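Local structure of negative regulator of ofd1 (Schizosaccharomyces pombe, 3QTM) at residues S63-L77 with R107-L121. The protein is required for correct translation termination, directly inhibits ofd1 and stabilises the released transcription factor domain of sre1, which activates hypoxic gene expression. Residues are numbered along the deposited sequence; the frame is centred on the assembly and turned at random.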
ATOM      1  N   SER A  63      32.265   4.248  -0.435  1.00 28.26           N
ATOM      2  CA  SER A  63      31.558   5.370  -1.022  1.00 27.25           C
ATOM      3  C   SER A  63      31.117   5.075  -2.457  1.00 28.19           C
ATOM      4  O   SER A  63      30.318   5.822  -3.021  1.00 27.85           O
ATOM      5  CB  SER A  63      32.417   6.644  -0.974  1.00 32.77           C
ATOM      6  OG  SER A  63      33.436   6.615  -1.955  1.00 36.88           O
ATOM      7  N   THR A  64      31.627   4.001  -3.061  1.00 23.37           N
ATOM      8  CA  THR A  64      31.179   3.687  -4.418  1.00 24.23           C
ATOM      9  C   THR A  64      30.167   2.552  -4.478  1.00 22.66           C
ATOM     10  O   THR A  64      29.731   2.168  -5.553  1.00 23.01           O
ATOM     11  CB  THR A  64      32.342   3.426  -5.402  1.00 25.13           C
ATOM     12  OG1 THR A  64      33.137   2.338  -4.935  1.00 23.69           O
ATOM     13  CG2 THR A  64      33.209   4.668  -5.527  1.00 29.01           C
ATOM     14  N   LEU A  65      29.775   2.024  -3.327  1.00 23.71           N
ATOM     15  CA  LEU A  65      28.642   1.108  -3.309  1.00 22.75           C
ATOM     16  C   LEU A  65      27.420   1.859  -3.833  1.00 20.95           C
ATOM     17  O   LEU A  65      27.206   3.010  -3.489  1.00 23.50           O
ATOM     18  CB  LEU A  65      28.400   0.548  -1.907  1.00 22.55           C
ATOM     19  CG  LEU A  65      29.458  -0.438  -1.402  1.00 25.86           C
ATOM     20  CD1 LEU A  65      29.301  -0.697   0.103  1.00 27.46           C
ATOM     21  CD2 LEU A  65      29.430  -1.751  -2.207  1.00 25.41           C
ATOM     22  N   PRO A  66      26.630   1.217  -4.696  1.00 20.36           N
ATOM     23  CA  PRO A  66      25.493   1.909  -5.294  1.00 21.26           C
ATOM     24  C   PRO A  66      24.323   2.044  -4.343  1.00 20.95           C
ATOM     25  O   PRO A  66      24.205   1.341  -3.323  1.00 17.96           O
ATOM     26  CB  PRO A  66      25.064   0.989  -6.444  1.00 21.06           C
ATOM     27  CG  PRO A  66      25.711  -0.301  -6.210  1.00 23.30           C
ATOM     28  CD  PRO A  66      26.680  -0.202  -5.066  1.00 24.47           C
ATOM     29  N   LYS A  67      23.424   2.934  -4.727  1.00 19.68           N
ATOM     30  CA  LYS A  67      22.171   3.103  -4.017  1.00 19.38           C
ATOM     31  C   LYS A  67      21.452   1.761  -3.808  1.00 19.07           C
ATOM     32  O   LYS A  67      20.834   1.556  -2.766  1.00 16.85           O
ATOM     33  CB  LYS A  67      21.268   4.068  -4.769  1.00 19.77           C
ATOM     34  CG  LYS A  67      21.801   5.505  -4.857  1.00 22.37           C
ATOM     35  CD  LYS A  67      20.685   6.457  -5.289  1.00 20.55           C
ATOM     36  CE  LYS A  67      21.167   7.901  -5.365  1.00 26.73           C
ATOM     37  NZ  LYS A  67      22.174   8.058  -6.439  1.00 30.37           N
ATOM     38  N   ASP A  68      21.527   0.868  -4.799  1.00 16.67           N
ATOM     39  CA  ASP A  68      20.873  -0.443  -4.712  1.00 20.58           C
ATOM     40  C   ASP A  68      21.412  -1.298  -3.576  1.00 18.78           C
ATOM     41  O   ASP A  68      20.691  -2.119  -3.031  1.00 23.06           O
ATOM     42  CB  ASP A  68      21.013  -1.226  -6.026  1.00 23.57           C
ATOM     43  CG  ASP A  68      20.075  -0.723  -7.108  1.00 26.31           C
ATOM     44  OD1 ASP A  68      19.205   0.127  -6.798  1.00 24.51           O
ATOM     45  OD2 ASP A  68      20.205  -1.187  -8.266  1.00 29.27           O
ATOM     46  N   PHE A  69      22.686  -1.130  -3.233  1.00 20.13           N
ATOM     47  CA  PHE A  69      23.223  -1.817  -2.063  1.00 19.98           C
ATOM     48  C   PHE A  69      22.521  -1.343  -0.784  1.00 19.91           C
ATOM     49  O   PHE A  69      22.054  -2.157   0.021  1.00 17.44           O
ATOM     50  CB  PHE A  69      24.738  -1.631  -1.927  1.00 17.98           C
ATOM     51  CG  PHE A  69      25.268  -2.017  -0.549  1.00 20.34           C
ATOM     52  CD1 PHE A  69      25.561  -3.332  -0.246  1.00 18.56           C
ATOM     53  CD2 PHE A  69      25.446  -1.063   0.435  1.00 18.47           C
ATOM     54  CE1 PHE A  69      26.023  -3.692   1.012  1.00 18.37           C
ATOM     55  CE2 PHE A  69      25.915  -1.415   1.704  1.00 20.72           C
ATOM     56  CZ  PHE A  69      26.194  -2.729   1.994  1.00 19.82           C
ATOM     57  N   HIS A  70      22.440  -0.031  -0.592  1.00 17.35           N
ATOM     58  CA  HIS A  70      21.832   0.485   0.639  1.00 20.14           C
ATOM     59  C   HIS A  70      20.326   0.198   0.673  1.00 18.63           C
ATOM     60  O   HIS A  70      19.754   0.022   1.748  1.00 18.74           O
ATOM     61  CB  HIS A  70      22.090   1.985   0.806  1.00 18.22           C
ATOM     62  CG  HIS A  70      23.538   2.353   0.768  1.00 22.28           C
ATOM     63  ND1 HIS A  70      24.359   2.253   1.871  1.00 22.79           N
ATOM     64  CD2 HIS A  70      24.313   2.818  -0.242  1.00 20.57           C
ATOM     65  CE1 HIS A  70      25.581   2.628   1.539  1.00 22.55           C
ATOM     66  NE2 HIS A  70      25.577   2.985   0.267  1.00 23.73           N
ATOM     67  N   ALA A  71      19.697   0.153  -0.507  1.00 14.16           N
ATOM     68  CA  ALA A  71      18.282  -0.180  -0.613  1.00 16.30           C
ATOM     69  C   ALA A  71      18.011  -1.600  -0.131  1.00 19.83           C
ATOM     70  O   ALA A  71      17.053  -1.824   0.594  1.00 19.43           O
ATOM     71  CB  ALA A  71      17.793  -0.000  -2.042  1.00 17.30           C
ATOM     72  N   ALA A  72      18.844  -2.563  -0.545  1.00 18.64           N
ATOM     73  CA  ALA A  72      18.655  -3.950  -0.127  1.00 16.03           C
ATOM     74  C   ALA A  72      18.889  -4.098   1.372  1.00 18.39           C
ATOM     75  O   ALA A  72      18.171  -4.812   2.060  1.00 17.20           O
ATOM     76  CB  ALA A  72      19.586  -4.876  -0.886  1.00 16.40           C
ATOM     77  N   TYR A  73      19.929  -3.437   1.866  1.00 15.59           N
ATOM     78  CA  TYR A  73      20.283  -3.506   3.266  1.00 14.17           C
ATOM     79  C   TYR A  73      19.147  -2.871   4.108  1.00 19.96           C
ATOM     80  O   TYR A  73      18.710  -3.425   5.121  1.00 17.86           O
ATOM     81  CB  TYR A  73      21.602  -2.765   3.463  1.00 15.22           C
ATOM     82  CG  TYR A  73      22.309  -3.028   4.757  1.00 19.04           C
ATOM     83  CD1 TYR A  73      23.634  -2.650   4.926  1.00 16.82           C
ATOM     84  CD2 TYR A  73      21.662  -3.672   5.816  1.00 18.90           C
ATOM     85  CE1 TYR A  73      24.297  -2.880   6.126  1.00 21.81           C
ATOM     86  CE2 TYR A  73      22.317  -3.913   7.024  1.00 18.00           C
ATOM     87  CZ  TYR A  73      23.640  -3.505   7.173  1.00 22.79           C
ATOM     88  OH  TYR A  73      24.311  -3.728   8.362  1.00 22.65           O
ATOM     89  N   SER A  74      18.665  -1.711   3.676  1.00 14.09           N
ATOM     90  CA  SER A  74      17.547  -1.059   4.351  1.00 17.74           C
ATOM     91  C   SER A  74      16.323  -1.969   4.378  1.00 19.04           C
ATOM     92  O   SER A  74      15.673  -2.086   5.403  1.00 15.41           O
ATOM     93  CB  SER A  74      17.191   0.253   3.658  1.00 15.47           C
ATOM     94  OG  SER A  74      16.040   0.823   4.243  1.00 17.44           O
ATOM     95  N   SER A  75      16.026  -2.620   3.249  1.00 17.55           N
ATOM     96  CA  SER A  75      14.876  -3.526   3.164  1.00 19.43           C
ATOM     97  C   SER A  75      14.964  -4.708   4.122  1.00 20.12           C
ATOM     98  O   SER A  75      13.962  -5.116   4.701  1.00 20.11           O
ATOM     99  CB  SER A  75      14.694  -4.052   1.742  1.00 19.37           C
ATOM    100  OG  SER A  75      14.313  -2.997   0.883  1.00 21.04           O
ATOM    101  N   ALA A  76      16.161  -5.267   4.277  1.00 17.61           N
ATOM    102  CA  ALA A  76      16.347  -6.359   5.220  1.00 20.15           C
ATOM    103  C   ALA A  76      16.076  -5.878   6.653  1.00 18.44           C
ATOM    104  O   ALA A  76      15.383  -6.547   7.418  1.00 16.71           O
ATOM    105  CB  ALA A  76      17.753  -6.945   5.092  1.00 18.00           C
ATOM    106  N   LEU A  77      16.620  -4.717   7.009  1.00 16.94           N
ATOM    107  CA  LEU A  77      16.377  -4.128   8.325  1.00 19.34           C
ATOM    108  C   LEU A  77      14.876  -3.922   8.583  1.00 18.44           C
ATOM    109  O   LEU A  77      14.362  -4.227   9.663  1.00 17.23           O
ATOM    110  CB  LEU A  77      17.164  -2.811   8.500  1.00 16.77           C
ATOM    111  CG  LEU A  77      18.690  -2.972   8.573  1.00 17.71           C
ATOM    112  CD1 LEU A  77      19.421  -1.657   8.283  1.00 18.74           C
ATOM    113  CD2 LEU A  77      19.131  -3.542   9.937  1.00 14.49           C
ATOM    114  N   ARG A 107      19.948   3.570   7.224  1.00 16.91           N
ATOM    115  CA  ARG A 107      20.672   2.825   6.190  1.00 18.04           C
ATOM    116  C   ARG A 107      20.298   3.350   4.804  1.00 18.86           C
ATOM    117  O   ARG A 107      21.158   3.580   3.968  1.00 21.26           O
ATOM    118  CB  ARG A 107      20.398   1.325   6.296  1.00 14.00           C
ATOM    119  CG  ARG A 107      20.920   0.494   5.105  1.00 17.75           C
ATOM    120  CD  ARG A 107      22.356   0.850   4.714  1.00 16.63           C
ATOM    121  NE  ARG A 107      23.277   0.709   5.838  1.00 14.07           N
ATOM    122  CZ  ARG A 107      24.577   1.000   5.801  1.00 20.21           C
ATOM    123  NH1 ARG A 107      25.146   1.431   4.683  1.00 18.54           N
ATOM    124  NH2 ARG A 107      25.317   0.841   6.884  1.00 21.88           N
ATOM    125  N   ALA A 108      19.008   3.549   4.571  1.00 18.93           N
ATOM    126  CA  ALA A 108      18.552   4.037   3.279  1.00 18.79           C
ATOM    127  C   ALA A 108      19.008   5.490   3.033  1.00 20.83           C
ATOM    128  O   ALA A 108      19.387   5.848   1.915  1.00 18.56           O
ATOM    129  CB  ALA A 108      17.023   3.891   3.148  1.00 15.79           C
ATOM    130  N   GLN A 109      18.987   6.321   4.072  1.00 18.82           N
ATOM    131  CA  GLN A 109      19.452   7.695   3.914  1.00 21.34           C
ATOM    132  C   GLN A 109      20.945   7.751   3.562  1.00 22.97           C
ATOM    133  O   GLN A 109      21.383   8.621   2.808  1.00 25.23           O
ATOM    134  CB  GLN A 109      19.121   8.543   5.152  1.00 21.10           C
ATOM    135  CG  GLN A 109      17.635   8.848   5.282  1.00 19.67           C
ATOM    136  CD  GLN A 109      17.267   9.495   6.618  1.00 26.72           C
ATOM    137  OE1 GLN A 109      18.055   9.502   7.567  1.00 27.56           O
ATOM    138  NE2 GLN A 109      16.056  10.028   6.697  1.00 26.69           N
ATOM    139  N   LEU A 110      21.722   6.812   4.092  1.00 19.23           N
ATOM    140  CA  LEU A 110      23.127   6.706   3.719  1.00 23.17           C
ATOM    141  C   LEU A 110      23.305   6.499   2.217  1.00 25.30           C
ATOM    142  O   LEU A 110      24.328   6.893   1.651  1.00 29.88           O
ATOM    143  CB  LEU A 110      23.806   5.575   4.483  1.00 24.13           C
ATOM    144  CG  LEU A 110      24.131   5.881   5.941  1.00 26.34           C
ATOM    145  CD1 LEU A 110      24.576   4.609   6.669  1.00 22.19           C
ATOM    146  CD2 LEU A 110      25.199   6.966   6.003  1.00 28.61           C
ATOM    147  N   GLY A 111      22.303   5.896   1.575  1.00 23.67           N
ATOM    148  CA  GLY A 111      22.352   5.657   0.147  1.00 21.26           C
ATOM    149  C   GLY A 111      22.127   6.880  -0.722  1.00 23.03           C
ATOM    150  O   GLY A 111      22.403   6.837  -1.918  1.00 25.34           O
ATOM    151  N   LEU A 112      21.617   7.964  -0.143  1.00 24.90           N
ATOM    152  CA  LEU A 112      21.237   9.139  -0.934  1.00 28.39           C
ATOM    153  C   LEU A 112      22.423   9.777  -1.655  1.00 31.59           C
ATOM    154  O   LEU A 112      22.252  10.388  -2.701  1.00 31.25           O
ATOM    155  CB  LEU A 112      20.533  10.188  -0.067  1.00 26.09           C
ATOM    156  CG  LEU A 112      19.099   9.861   0.354  1.00 27.65           C
ATOM    157  CD1 LEU A 112      18.640  10.800   1.461  1.00 24.14           C
ATOM    158  CD2 LEU A 112      18.136   9.898  -0.835  1.00 25.25           C
ATOM    159  N   ASP A 113      23.616   9.631  -1.084  1.00 30.80           N
ATOM    160  CA  ASP A 113      24.846  10.143  -1.692  1.00 38.64           C
ATOM    161  C   ASP A 113      25.568   9.117  -2.565  1.00 36.97           C
ATOM    162  O   ASP A 113      26.521   9.456  -3.259  1.00 36.08           O
ATOM    163  CB  ASP A 113      25.811  10.631  -0.611  1.00 44.11           C
ATOM    164  CG  ASP A 113      25.298  11.864   0.120  1.00 52.98           C
ATOM    165  OD1 ASP A 113      25.458  11.932   1.361  1.00 60.93           O
ATOM    166  OD2 ASP A 113      24.736  12.761  -0.548  1.00 54.86           O
ATOM    167  N   ALA A 114      25.123   7.865  -2.523  1.00 30.97           N
ATOM    168  CA  ALA A 114      25.780   6.812  -3.287  1.00 24.44           C
ATOM    169  C   ALA A 114      25.471   6.975  -4.772  1.00 26.67           C
ATOM    170  O   ALA A 114      24.453   7.588  -5.129  1.00 27.30           O
ATOM    171  CB  ALA A 114      25.324   5.458  -2.795  1.00 21.89           C
ATOM    172  N   PRO A 115      26.331   6.413  -5.649  1.00 25.92           N
ATOM    173  CA  PRO A 115      26.074   6.448  -7.098  1.00 26.67           C
ATOM    174  C   PRO A 115      24.963   5.474  -7.489  1.00 27.73           C
ATOM    175  O   PRO A 115      24.714   4.532  -6.732  1.00 24.10           O
ATOM    176  CB  PRO A 115      27.393   5.939  -7.719  1.00 28.48           C
ATOM    177  CG  PRO A 115      28.273   5.499  -6.562  1.00 28.98           C
ATOM    178  CD  PRO A 115      27.464   5.531  -5.303  1.00 27.57           C
ATOM    179  N   GLY A 116      24.333   5.695  -8.645  1.00 26.91           N
ATOM    180  CA  GLY A 116      23.477   4.711  -9.292  1.00 27.71           C
ATOM    181  C   GLY A 116      21.990   5.009  -9.340  1.00 26.32           C
ATOM    182  O   GLY A 116      21.528   5.995  -8.778  1.00 29.40           O
ATOM    183  N   ASN A 117      21.239   4.143 -10.014  1.00 25.51           N
ATOM    184  CA  ASN A 117      19.786   4.261 -10.089  1.00 28.97           C
ATOM    185  C   ASN A 117      19.128   4.304  -8.698  1.00 26.14           C
ATOM    186  O   ASN A 117      19.495   3.529  -7.803  1.00 23.54           O
ATOM    187  CB  ASN A 117      19.199   3.111 -10.922  1.00 27.08           C
ATOM    188  CG  ASN A 117      17.711   3.274 -11.172  1.00 29.23           C
ATOM    189  OD1 ASN A 117      16.875   2.973 -10.317  1.00 30.01           O
ATOM    190  ND2 ASN A 117      17.374   3.764 -12.349  1.00 32.21           N
ATOM    191  N   GLU A 118      18.144   5.186  -8.538  1.00 25.79           N
ATOM    192  CA  GLU A 118      17.594   5.521  -7.219  1.00 26.61           C
ATOM    193  C   GLU A 118      16.210   4.919  -6.896  1.00 23.73           C
ATOM    194  O   GLU A 118      15.692   5.099  -5.792  1.00 24.74           O
ATOM    195  CB  GLU A 118      17.542   7.046  -7.069  1.00 27.09           C
ATOM    196  CG  GLU A 118      16.624   7.720  -8.064  1.00 35.52           C
ATOM    197  CD  GLU A 118      16.857   9.230  -8.174  1.00 45.36           C
ATOM    198  OE1 GLU A 118      17.926   9.725  -7.738  1.00 45.77           O
ATOM    199  OE2 GLU A 118      15.961   9.923  -8.712  1.00 48.59           O
ATOM    200  N   SER A 119      15.609   4.225  -7.857  1.00 23.29           N
ATOM    201  CA  SER A 119      14.264   3.682  -7.687  1.00 24.99           C
ATOM    202  C   SER A 119      14.110   2.773  -6.460  1.00 22.39           C
ATOM    203  O   SER A 119      13.209   2.966  -5.647  1.00 23.54           O
ATOM    204  CB  SER A 119      13.842   2.932  -8.955  1.00 26.80           C
ATOM    205  OG  SER A 119      13.738   3.835 -10.044  1.00 29.15           O
ATOM    206  N   ARG A 120      14.993   1.792  -6.330  1.00 19.60           N
ATOM    207  CA  ARG A 120      14.896   0.851  -5.224  1.00 22.55           C
ATOM    208  C   ARG A 120      15.143   1.564  -3.899  1.00 20.11           C
ATOM    209  O   ARG A 120      14.529   1.241  -2.902  1.00 21.33           O
ATOM    210  CB  ARG A 120      15.851  -0.337  -5.411  1.00 22.44           C
ATOM    211  CG  ARG A 120      15.388  -1.334  -6.467  1.00 24.22           C
ATOM    212  CD  ARG A 120      16.485  -2.330  -6.870  1.00 26.80           C
ATOM    213  NE  ARG A 120      16.051  -3.097  -8.034  1.00 30.87           N
ATOM    214  CZ  ARG A 120      15.545  -4.328  -7.984  1.00 38.14           C
ATOM    215  NH1 ARG A 120      15.435  -4.972  -6.826  1.00 33.95           N
ATOM    216  NH2 ARG A 120      15.153  -4.921  -9.104  1.00 40.35           N
ATOM    217  N   LEU A 121      16.025   2.557  -3.907  1.00 21.45           N
ATOM    218  CA  LEU A 121      16.313   3.303  -2.693  1.00 21.23           C
ATOM    219  C   LEU A 121      15.105   4.138  -2.292  1.00 20.03           C
ATOM    220  O   LEU A 121      14.750   4.195  -1.109  1.00 19.47           O
ATOM    221  CB  LEU A 121      17.546   4.203  -2.864  1.00 18.06           C
ATOM    222  CG  LEU A 121      18.037   4.791  -1.532  1.00 20.28           C
ATOM    223  CD1 LEU A 121      18.658   3.671  -0.653  1.00 16.77           C
ATOM    224  CD2 LEU A 121      19.006   5.963  -1.721  1.00 18.05           C
TER
HETATM  225  O   HOH W   1      18.393   2.349  -5.765  1.00 18.47           O
HETATM  226  O   HOH W   2      16.913   0.863  -8.425  1.00 22.37           O
HETATM  227  O   HOH W   3      21.747   1.907  -7.630  1.00 24.05           O
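In the TPR-like helical array of this protein, the first turn of helix 67-82 is seated on the connection 111-118, which links helices 97-110 and 119-142, and K67 makes the main polar attachment. Its backbone N donates to P115 O (2.9 Å), while its side chain runs alongside E118 and bends at the last torsion (chi4 66°) to bring NZ within bonding distance of two more carbonyl oxygens. NZ donates to A114 O at 2.7 Å and, on a lone pair in the carbonyl plane, to G116 O at 3.2 Å. A methionine at K67 would keep some of the aliphatic packing but would probably leave the A114 and G116 carbonyls without this shared donor, freeing the connection to shift. On the next turn, H70 lays one ring face against the backbone of G111, where a side chain would collide with H70 CB. In the plane of that ring, ND1 accepts from R107 NH1 (3.0 Å), imidazole and guanidinium being nearly coplanar (2° apart). The R107 chain, kinked at chi2 and chi3, fits among F69, H70, Y73 and L77; Y73 CD1 covers one guanidinium face, 3.5 Å from NE, and L110 CD1 the other. Near the start of helix 119-142, N117 OD1 caps S119 N, and water 1 joins D68 OD1 to N117 O and L121 N. R120, salt-bridged to D178, passes its aliphatic part by D68. Close packing of A71 on L121 and S74 on A108 completes the fit of helix 67-82 into the turn between helices 97-110 and 119-142, as in the stacked helices of TPR-like superhelical folds.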